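Local coordinates for protein fatty acid synthase 1, isoform A (Drosophila melanogaster, PDB 6FN6) that probably builds long-chain saturated fatty acids from acetyl-CoA and malonyl-CoA using NADPH, this chain being its modifying region of dehydratase, enoylreductase and ketoreductase domains, at residues A[696-701]-A[850-854]; A[646-652]-A[903-908]; A[797-802]-A[824-829]. All coordinates share one frame. Numbering follows the deposited sequence.

Contact 1. Residues A[696-701]-A[850-854]; sequences YYALVV and VVSLV
Two helices of the medium-chain dehydrogenase-like enoylreductase domain, 689-702 and 844-860, cross almost perpendicularly at residues 696-701 and 850-854. The axes of these segments come within 10.1 Å at a signed crossing angle of 87°. Both are helical throughout, the first with a wider pi-type turn at 697-701; its Val-700 N and Val-701 N both bond to Tyr-696 O (3.1 and 3.2 Å). Apolar packing joins the helices. Leu-853 points toward the first helix with chi1 at -98°, between t and m, and chi2 p, and its CD2 lies 3.5 Å from Val-700 CG1 and 3.9 Å from Val-701 CG2, both valines being t. Tyr-696, chi1 m at -86°, lays one ring face over Leu-853 O and Val-854 N; its CD1 is 3.6 Å from Leu-853 CB and its CD2 3.8 Å from Val-854 CG2 (t rotamer). Tyr-697, chi1 t, directs its hydroxyl to Arg-702 and to Asn-828 of the second subunit, while its CD1 rests 4.0 Å from CG1 of Val-850, an m rotamer.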
loop_
_atom_site.group_PDB
_atom_site.type_symbol
_atom_site.label_atom_id
_atom_site.label_comp_id
_atom_site.label_asym_id
_atom_site.label_seq_id
_atom_site.Cartn_x
_atom_site.Cartn_y
_atom_site.Cartn_z
ATOM N N TYR A 696 -11.460 -16.855 15.988
ATOM C CA TYR A 696 -10.713 -18.088 15.797
ATOM C C TYR A 696 -10.226 -18.238 14.360
ATOM O O TYR A 696 -9.126 -18.737 14.125
ATOM C CB TYR A 696 -11.568 -19.290 16.194
ATOM C CG TYR A 696 -11.484 -19.614 17.667
ATOM C CD1 TYR A 696 -10.351 -20.215 18.202
ATOM C CD2 TYR A 696 -12.535 -19.317 18.526
ATOM C CE1 TYR A 696 -10.266 -20.513 19.548
ATOM C CE2 TYR A 696 -12.458 -19.611 19.876
ATOM C CZ TYR A 696 -11.320 -20.208 20.380
ATOM O OH TYR A 696 -11.238 -20.504 21.721
ATOM N N TYR A 697 -11.027 -17.795 13.397
ATOM C CA TYR A 697 -10.627 -17.896 12.000
ATOM C C TYR A 697 -9.483 -16.929 11.702
ATOM O O TYR A 697 -8.678 -17.161 10.798
ATOM C CB TYR A 697 -11.802 -17.610 11.063
ATOM C CG TYR A 697 -11.389 -17.617 9.609
ATOM C CD1 TYR A 697 -11.003 -18.797 8.987
ATOM C CD2 TYR A 697 -11.355 -16.445 8.867
ATOM C CE1 TYR A 697 -10.613 -18.814 7.665
ATOM C CE2 TYR A 697 -10.964 -16.453 7.540
ATOM C CZ TYR A 697 -10.592 -17.641 6.946
ATOM O OH TYR A 697 -10.198 -17.663 5.628
ATOM N N ALA A 698 -9.423 -15.842 12.464
ATOM C CA ALA A 698 -8.419 -14.807 12.248
ATOM C C ALA A 698 -7.130 -15.099 13.015
ATOM O O ALA A 698 -6.043 -15.107 12.436
ATOM C CB ALA A 698 -8.974 -13.443 12.652
ATOM N N LEU A 699 -7.262 -15.334 14.317
ATOM C CA LEU A 699 -6.102 -15.467 15.194
ATOM C C LEU A 699 -5.439 -16.846 15.123
ATOM O O LEU A 699 -4.212 -16.947 15.158
ATOM C CB LEU A 699 -6.501 -15.175 16.643
ATOM C CG LEU A 699 -7.166 -13.828 16.945
ATOM C CD1 LEU A 699 -7.257 -13.618 18.448
ATOM C CD2 LEU A 699 -6.438 -12.665 16.282
ATOM N N VAL A 700 -6.241 -17.901 15.015
ATOM C CA VAL A 700 -5.709 -19.260 15.086
ATOM C C VAL A 700 -5.451 -19.837 13.698
ATOM O O VAL A 700 -4.364 -20.346 13.428
ATOM C CB VAL A 700 -6.659 -20.177 15.887
ATOM C CG1 VAL A 700 -6.166 -21.617 15.876
ATOM C CG2 VAL A 700 -6.792 -19.682 17.312
ATOM N N VAL A 701 -6.442 -19.761 12.820
ATOM C CA VAL A 701 -6.318 -20.358 11.497
ATOM C C VAL A 701 -5.370 -19.537 10.638
ATOM O O VAL A 701 -4.304 -20.010 10.249
ATOM C CB VAL A 701 -7.693 -20.494 10.812
ATOM C CG1 VAL A 701 -7.541 -21.098 9.418
ATOM C CG2 VAL A 701 -8.627 -21.335 11.661
ATOM N N VAL A 850 -13.480 -24.275 12.093
ATOM C CA VAL A 850 -13.704 -23.081 12.902
ATOM C C VAL A 850 -14.690 -23.384 14.026
ATOM O O VAL A 850 -14.508 -22.928 15.155
ATOM C CB VAL A 850 -14.201 -21.890 12.042
ATOM C CG1 VAL A 850 -13.132 -21.461 11.053
ATOM C CG2 VAL A 850 -15.484 -22.237 11.310
ATOM N N VAL A 851 -15.730 -24.154 13.724
ATOM C CA VAL A 851 -16.730 -24.485 14.729
ATOM C C VAL A 851 -16.096 -25.393 15.779
ATOM O O VAL A 851 -16.427 -25.314 16.962
ATOM C CB VAL A 851 -17.980 -25.139 14.097
ATOM C CG1 VAL A 851 -18.641 -24.177 13.121
ATOM C CG2 VAL A 851 -17.624 -26.442 13.401
ATOM N N SER A 852 -15.176 -26.249 15.344
ATOM C CA SER A 852 -14.435 -27.102 16.267
ATOM C C SER A 852 -13.634 -26.235 17.231
ATOM O O SER A 852 -13.607 -26.490 18.435
ATOM C CB SER A 852 -13.506 -28.053 15.511
ATOM O OG SER A 852 -14.228 -28.833 14.576
ATOM N N LEU A 853 -12.983 -25.209 16.692
ATOM C CA LEU A 853 -12.203 -24.286 17.507
ATOM C C LEU A 853 -13.092 -23.614 18.547
ATOM O O LEU A 853 -12.741 -23.546 19.726
ATOM C CB LEU A 853 -11.528 -23.229 16.629
ATOM C CG LEU A 853 -10.064 -23.477 16.254
ATOM C CD1 LEU A 853 -9.872 -24.862 15.666
ATOM C CD2 LEU A 853 -9.569 -22.417 15.284
ATOM N N VAL A 854 -14.243 -23.119 18.104
ATOM C CA VAL A 854 -15.191 -22.485 19.007
ATOM C C VAL A 854 -15.711 -23.526 19.988
ATOM O O VAL A 854 -15.820 -23.264 21.183
ATOM C CB VAL A 854 -16.352 -21.824 18.229
ATOM C CG1 VAL A 854 -17.390 -21.241 19.186
ATOM C CG2 VAL A 854 -15.824 -20.746 17.298
#

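Contact 2. Residues A[646-652]-A[903-908]; sequences RDTQGRR and KKALQP
Residues 646-652 form the turn between antiparallel strands 642-646 and 652-656, and the irregular segment 903-908, extended from Lys-904 onward after a left-handed Lys-903 (45/55), runs across it, with CA atoms nearest at Gly-650/Gln-907 (4.6 Å) and Arg-651/Ala-905 (4.8 Å). Gly-650 O is the central acceptor: it receives Leu-906 N at 3.0 Å and Arg-646 NH2 at 3.2 Å, and has Ala-905 CA 3.3 Å away in a CA-H...O contact. Arg-646, in an extended m-t-t conformation, also gives NH2 to Lys-904 O at 3.1 Å. Its NH1 forms a salt bridge with Glu-900 and one guanidinium face lies against Leu-906 CB. Arg-652 keeps its NH2 for the carbonyls of Pro-677 and Trp-680; its CZ packs 3.4 Å from Lys-903 O, which lies over the guanidinium face. Within the turn, Asp-647 OD2 accepts Gln-649 N at 3.0 Å, an Asx turn, and pairs with Arg-651 NH2 at 2.8 Å. Asp-647 N bonds Arg-651 O at 2.8 Å, and Gly-650 N bonds Asp-647 O at 2.9 Å. A type I turn over 647-650, with Gly-650 as its last residue at phi/psi 72/12, makes this a beta hairpin closed by a classic G1 bulge.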
loop_
_atom_site.group_PDB
_atom_site.type_symbol
_atom_site.label_atom_id
_atom_site.label_comp_id
_atom_site.label_asym_id
_atom_site.label_seq_id
_atom_site.Cartn_x
_atom_site.Cartn_y
_atom_site.Cartn_z
ATOM N N ARG A 646 -34.261 -22.880 19.303
ATOM C CA ARG A 646 -34.563 -24.293 19.490
ATOM C C ARG A 646 -34.522 -25.077 18.184
ATOM O O ARG A 646 -34.867 -24.565 17.119
ATOM C CB ARG A 646 -35.928 -24.461 20.156
ATOM C CG ARG A 646 -35.950 -23.990 21.598
ATOM C CD ARG A 646 -37.253 -24.340 22.289
ATOM N NE ARG A 646 -37.281 -23.845 23.662
ATOM C CZ ARG A 646 -36.700 -24.455 24.692
ATOM N NH1 ARG A 646 -36.780 -23.927 25.905
ATOM N NH2 ARG A 646 -36.036 -25.592 24.516
ATOM N N ASP A 647 -34.094 -26.331 18.289
ATOM C CA ASP A 647 -33.984 -27.222 17.144
ATOM C C ASP A 647 -35.371 -27.705 16.724
ATOM O O ASP A 647 -36.356 -27.457 17.419
ATOM C CB ASP A 647 -33.083 -28.409 17.500
ATOM C CG ASP A 647 -32.761 -29.285 16.308
ATOM O OD1 ASP A 647 -31.841 -28.932 15.541
ATOM O OD2 ASP A 647 -33.426 -30.330 16.140
ATOM N N THR A 648 -35.448 -28.385 15.585
ATOM C CA THR A 648 -36.677 -29.053 15.165
ATOM C C THR A 648 -37.185 -29.995 16.254
ATOM O O THR A 648 -38.383 -30.268 16.343
ATOM C CB THR A 648 -36.463 -29.849 13.857
ATOM O OG1 THR A 648 -36.166 -28.947 12.785
ATOM C CG2 THR A 648 -37.701 -30.662 13.492
ATOM N N GLN A 649 -36.266 -30.488 17.077
ATOM C CA GLN A 649 -36.603 -31.436 18.134
ATOM C C GLN A 649 -36.492 -30.769 19.510
ATOM O O GLN A 649 -36.298 -31.439 20.524
ATOM C CB GLN A 649 -35.693 -32.663 18.050
ATOM C CG GLN A 649 -36.238 -33.889 18.768
ATOM C CD GLN A 649 -35.331 -35.101 18.637
ATOM O OE1 GLN A 649 -35.800 -36.214 18.401
ATOM N NE2 GLN A 649 -34.029 -34.892 18.801
ATOM N N GLY A 650 -36.620 -29.445 19.528
ATOM C CA GLY A 650 -36.701 -28.679 20.761
ATOM C C GLY A 650 -35.403 -28.576 21.544
ATOM O O GLY A 650 -35.399 -28.154 22.700
ATOM N N ARG A 651 -34.299 -28.963 20.916
ATOM C CA ARG A 651 -32.981 -28.850 21.532
ATOM C C ARG A 651 -32.523 -27.394 21.605
ATOM O O ARG A 651 -32.793 -26.606 20.701
ATOM C CB ARG A 651 -31.976 -29.695 20.750
ATOM C CG ARG A 651 -32.175 -31.190 20.938
ATOM C CD ARG A 651 -31.240 -31.989 20.056
ATOM N NE ARG A 651 -31.647 -31.898 18.656
ATOM C CZ ARG A 651 -30.925 -32.333 17.628
ATOM N NH1 ARG A 651 -29.737 -32.890 17.827
ATOM N NH2 ARG A 651 -31.393 -32.203 16.393
ATOM N N ARG A 652 -31.808 -27.049 22.671
ATOM C CA ARG A 652 -31.265 -25.703 22.834
ATOM C C ARG A 652 -30.017 -25.533 21.975
ATOM O O ARG A 652 -29.016 -26.220 22.181
ATOM C CB ARG A 652 -30.954 -25.418 24.308
ATOM C CG ARG A 652 -32.154 -24.893 25.087
ATOM C CD ARG A 652 -31.989 -25.005 26.600
ATOM N NE ARG A 652 -30.877 -24.205 27.119
ATOM C CZ ARG A 652 -29.702 -24.693 27.513
ATOM N NH1 ARG A 652 -29.447 -25.997 27.458
ATOM N NH2 ARG A 652 -28.768 -23.868 27.971
ATOM N N LYS A 903 -34.210 -23.871 31.406
ATOM C CA LYS A 903 -33.190 -23.963 30.358
ATOM C C LYS A 903 -32.896 -25.413 29.972
ATOM O O LYS A 903 -31.753 -25.864 30.009
ATOM C CB LYS A 903 -31.897 -23.239 30.777
ATOM C CG LYS A 903 -31.194 -23.762 32.024
ATOM C CD LYS A 903 -29.944 -22.950 32.331
ATOM C CE LYS A 903 -30.294 -21.562 32.847
ATOM N NZ LYS A 903 -29.089 -20.768 33.200
ATOM N N LYS A 904 -33.951 -26.133 29.605
ATOM C CA LYS A 904 -33.847 -27.518 29.158
ATOM C C LYS A 904 -34.478 -27.633 27.774
ATOM O O LYS A 904 -35.058 -26.671 27.270
ATOM C CB LYS A 904 -34.514 -28.480 30.146
ATOM C CG LYS A 904 -33.946 -28.406 31.557
ATOM C CD LYS A 904 -34.898 -28.982 32.594
ATOM C CE LYS A 904 -35.096 -30.480 32.403
ATOM N NZ LYS A 904 -36.098 -31.039 33.351
ATOM N N ALA A 905 -34.369 -28.808 27.161
ATOM C CA ALA A 905 -34.959 -29.030 25.847
ATOM C C ALA A 905 -36.471 -29.183 25.955
ATOM O O ALA A 905 -36.979 -29.841 26.863
ATOM C CB ALA A 905 -34.348 -30.257 25.194
ATOM N N LEU A 906 -37.186 -28.564 25.020
ATOM C CA LEU A 906 -38.637 -28.472 25.103
ATOM C C LEU A 906 -39.240 -27.969 23.793
ATOM O O LEU A 906 -38.714 -27.045 23.177
ATOM C CB LEU A 906 -39.014 -27.538 26.254
ATOM C CG LEU A 906 -40.478 -27.161 26.462
ATOM C CD1 LEU A 906 -41.308 -28.388 26.772
ATOM C CD2 LEU A 906 -40.590 -26.143 27.580
ATOM N N GLN A 907 -40.345 -28.578 23.370
ATOM C CA GLN A 907 -41.032 -28.149 22.154
ATOM C C GLN A 907 -41.704 -26.791 22.381
ATOM O O GLN A 907 -42.422 -26.615 23.367
ATOM C CB GLN A 907 -42.061 -29.193 21.719
ATOM C CG GLN A 907 -42.522 -29.042 20.275
ATOM C CD GLN A 907 -41.418 -29.351 19.278
ATOM O OE1 GLN A 907 -40.475 -30.079 19.587
ATOM N NE2 GLN A 907 -41.529 -28.794 18.076
ATOM N N PRO A 908 -41.491 -25.829 21.465
ATOM C CA PRO A 908 -41.973 -24.462 21.706
ATOM C C PRO A 908 -43.484 -24.278 21.588
ATOM O O PRO A 908 -44.131 -24.900 20.744
ATOM C CB PRO A 908 -41.257 -23.651 20.623
ATOM C CG PRO A 908 -41.050 -24.609 19.515
ATOM C CD PRO A 908 -40.802 -25.943 20.165
#

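Contact 3. Residues A[797-802]-A[824-829]; sequences IRCLGL and VFLKNT
Residues 797-800 make a type I turn at the end of helix 791-797, closed by Leu-800 N to Ile-797 O at 2.9 Å, and the chain then extends through strand 800-801 to a corner at Leu-802. Opposite, 824-826 is a 3-10 turn; Lys-827 follows at phi/psi -84/17, Asn-828 takes a left-handed 63/39, and Thr-829 is extended. The CA atoms approach to 5.0 Å between Leu-802 and Lys-827 and to 7.3 Å between Ile-797 and Val-824. Thr-829 OG1 (chi1 p) donates to Val-824 O at 2.6 Å, across the turn. The two segments lead into the neighbouring parallel strands 804-808 and 830-833 of the Rossmann-type nucleotide-binding sheet of the enoylreductase, so they meet at the start of adjacent strands. Val-824, chi1 p, reaches inward: its CG2 is 3.7 Å from Ile-797 CG2 and 4.2 Å from Leu-800 CD2. That same Leu-800 CD2 (t, p) sits 3.5 Å from Thr-829 CG2. Lys-827 is stretched, m then all t, along the other segment, its CB 4.1 Å from Leu-802 CD2 and its NZ making a weak hydrogen bond to Leu-800 O at 3.3 Å. Asn-828 and Phe-825 face the second subunit, where Asn-828 OD1 bonds the backbone N of Leu-835 and the Phe-825 ring meets that of Phe-831.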
loop_
_atom_site.group_PDB
_atom_site.type_symbol
_atom_site.label_atom_id
_atom_site.label_comp_id
_atom_site.label_asym_id
_atom_site.label_seq_id
_atom_site.Cartn_x
_atom_site.Cartn_y
_atom_site.Cartn_z
ATOM N N ILE A 797 0.075 -0.471 11.234
ATOM C CA ILE A 797 1.104 -1.134 10.443
ATOM C C ILE A 797 2.465 -0.897 11.083
ATOM O O ILE A 797 3.274 -1.817 11.209
ATOM C CB ILE A 797 1.072 -0.641 8.979
ATOM C CG1 ILE A 797 -0.166 -1.180 8.259
ATOM C CG2 ILE A 797 2.352 -1.026 8.236
ATOM C CD1 ILE A 797 -0.131 -2.670 7.967
ATOM N N ARG A 798 2.711 0.342 11.494
ATOM C CA ARG A 798 3.979 0.711 12.107
ATOM C C ARG A 798 4.195 -0.018 13.434
ATOM O O ARG A 798 5.313 -0.061 13.946
ATOM C CB ARG A 798 4.051 2.225 12.321
ATOM C CG ARG A 798 3.981 3.039 11.035
ATOM C CD ARG A 798 4.035 4.533 11.314
ATOM N NE ARG A 798 3.300 5.313 10.315
ATOM C CZ ARG A 798 2.197 6.020 10.557
ATOM N NH1 ARG A 798 1.668 6.078 11.775
ATOM N NH2 ARG A 798 1.620 6.688 9.568
ATOM N N CYS A 799 3.125 -0.575 13.998
ATOM C CA CYS A 799 3.229 -1.335 15.243
ATOM C C CYS A 799 3.678 -2.775 15.006
ATOM O O CYS A 799 4.008 -3.494 15.950
ATOM C CB CYS A 799 1.888 -1.343 15.982
ATOM S SG CYS A 799 1.436 0.232 16.727
ATOM N N LEU A 800 3.685 -3.196 13.746
ATOM C CA LEU A 800 4.021 -4.574 13.415
ATOM C C LEU A 800 5.528 -4.822 13.457
ATOM O O LEU A 800 6.307 -4.122 12.806
ATOM C CB LEU A 800 3.474 -4.935 12.037
ATOM C CG LEU A 800 3.315 -6.429 11.746
ATOM C CD1 LEU A 800 2.349 -7.086 12.718
ATOM C CD2 LEU A 800 2.854 -6.650 10.320
ATOM N N GLY A 801 5.925 -5.822 14.238
ATOM C CA GLY A 801 7.322 -6.188 14.377
ATOM C C GLY A 801 7.728 -7.291 13.418
ATOM O O GLY A 801 6.914 -7.759 12.620
ATOM N N LEU A 802 8.991 -7.699 13.492
ATOM C CA LEU A 802 9.532 -8.724 12.603
ATOM C C LEU A 802 8.666 -9.982 12.593
ATOM O O LEU A 802 8.172 -10.420 13.630
ATOM C CB LEU A 802 10.962 -9.079 13.016
ATOM C CG LEU A 802 11.995 -7.959 12.849
ATOM C CD1 LEU A 802 13.290 -8.286 13.583
ATOM C CD2 LEU A 802 12.269 -7.694 11.373
ATOM N N VAL A 824 6.561 -2.527 4.646
ATOM C CA VAL A 824 6.207 -3.358 5.793
ATOM C C VAL A 824 6.545 -4.825 5.553
ATOM O O VAL A 824 6.793 -5.575 6.500
ATOM C CB VAL A 824 4.709 -3.210 6.133
ATOM C CG1 VAL A 824 3.846 -3.695 4.975
ATOM C CG2 VAL A 824 4.370 -3.969 7.414
ATOM N N PHE A 825 6.536 -5.234 4.290
ATOM C CA PHE A 825 6.752 -6.633 3.943
ATOM C C PHE A 825 8.236 -7.007 3.947
ATOM O O PHE A 825 8.583 -8.186 3.863
ATOM C CB PHE A 825 6.115 -6.937 2.586
ATOM C CG PHE A 825 4.615 -6.805 2.584
ATOM C CD1 PHE A 825 3.833 -7.643 3.363
ATOM C CD2 PHE A 825 3.987 -5.840 1.811
ATOM C CE1 PHE A 825 2.451 -7.525 3.368
ATOM C CE2 PHE A 825 2.606 -5.718 1.812
ATOM C CZ PHE A 825 1.838 -6.560 2.592
ATOM N N LEU A 826 9.109 -6.008 4.044
ATOM C CA LEU A 826 10.535 -6.271 4.226
ATOM C C LEU A 826 10.781 -7.012 5.536
ATOM O O LEU A 826 11.780 -7.715 5.680
ATOM C CB LEU A 826 11.343 -4.971 4.206
ATOM C CG LEU A 826 11.604 -4.353 2.831
ATOM C CD1 LEU A 826 12.123 -2.927 2.963
ATOM C CD2 LEU A 826 12.582 -5.209 2.045
ATOM N N LYS A 827 9.862 -6.857 6.486
ATOM C CA LYS A 827 10.009 -7.456 7.811
ATOM C C LYS A 827 9.534 -8.911 7.847
ATOM O O LYS A 827 9.285 -9.461 8.919
ATOM C CB LYS A 827 9.243 -6.637 8.854
ATOM C CG LYS A 827 9.633 -5.168 8.908
ATOM C CD LYS A 827 8.875 -4.438 10.006
ATOM C CE LYS A 827 9.186 -2.949 10.016
ATOM N NZ LYS A 827 8.442 -2.233 11.090
ATOM N N ASN A 828 9.405 -9.526 6.676
ATOM C CA ASN A 828 8.975 -10.918 6.582
ATOM C C ASN A 828 7.563 -11.062 7.134
ATOM O O ASN A 828 7.243 -12.046 7.803
ATOM C CB ASN A 828 9.928 -11.834 7.349
ATOM C CG ASN A 828 9.857 -13.276 6.883
ATOM O OD1 ASN A 828 9.751 -13.551 5.688
ATOM N ND2 ASN A 828 9.881 -14.204 7.831
ATOM N N THR A 829 6.716 -10.080 6.839
ATOM C CA THR A 829 5.378 -10.027 7.413
ATOM C C THR A 829 4.322 -10.584 6.467
ATOM O O THR A 829 4.615 -10.929 5.321
ATOM C CB THR A 829 4.997 -8.581 7.783
ATOM O OG1 THR A 829 5.273 -7.712 6.678
ATOM C CG2 THR A 829 5.773 -8.120 8.996
#

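How the contacts relate
Contacts 1 and 3 lie within the enoylreductase; contact 2 joins a hairpin of it to the segment that leaves its last strand for the ketoreductase. In sequence, contact 3 nests inside contact 1's loop, and that inside contact 2's. Contact 1 occupies the middle, its centre 27 Å from that of contact 2 and 24 Å from that of contact 3; contacts 2 and 3 are 49 Å apart, and none touch within the chain. Contact 2 sits on the sheet of strand 601-611, contact 3 at the parallel sheet. Helix 844-860 carries the chain from the latter back toward strand 868-872 of the former. Contacts 1 and 3 also meet across the dimer, through Tyr-697 and Asn-828 of opposite subunits.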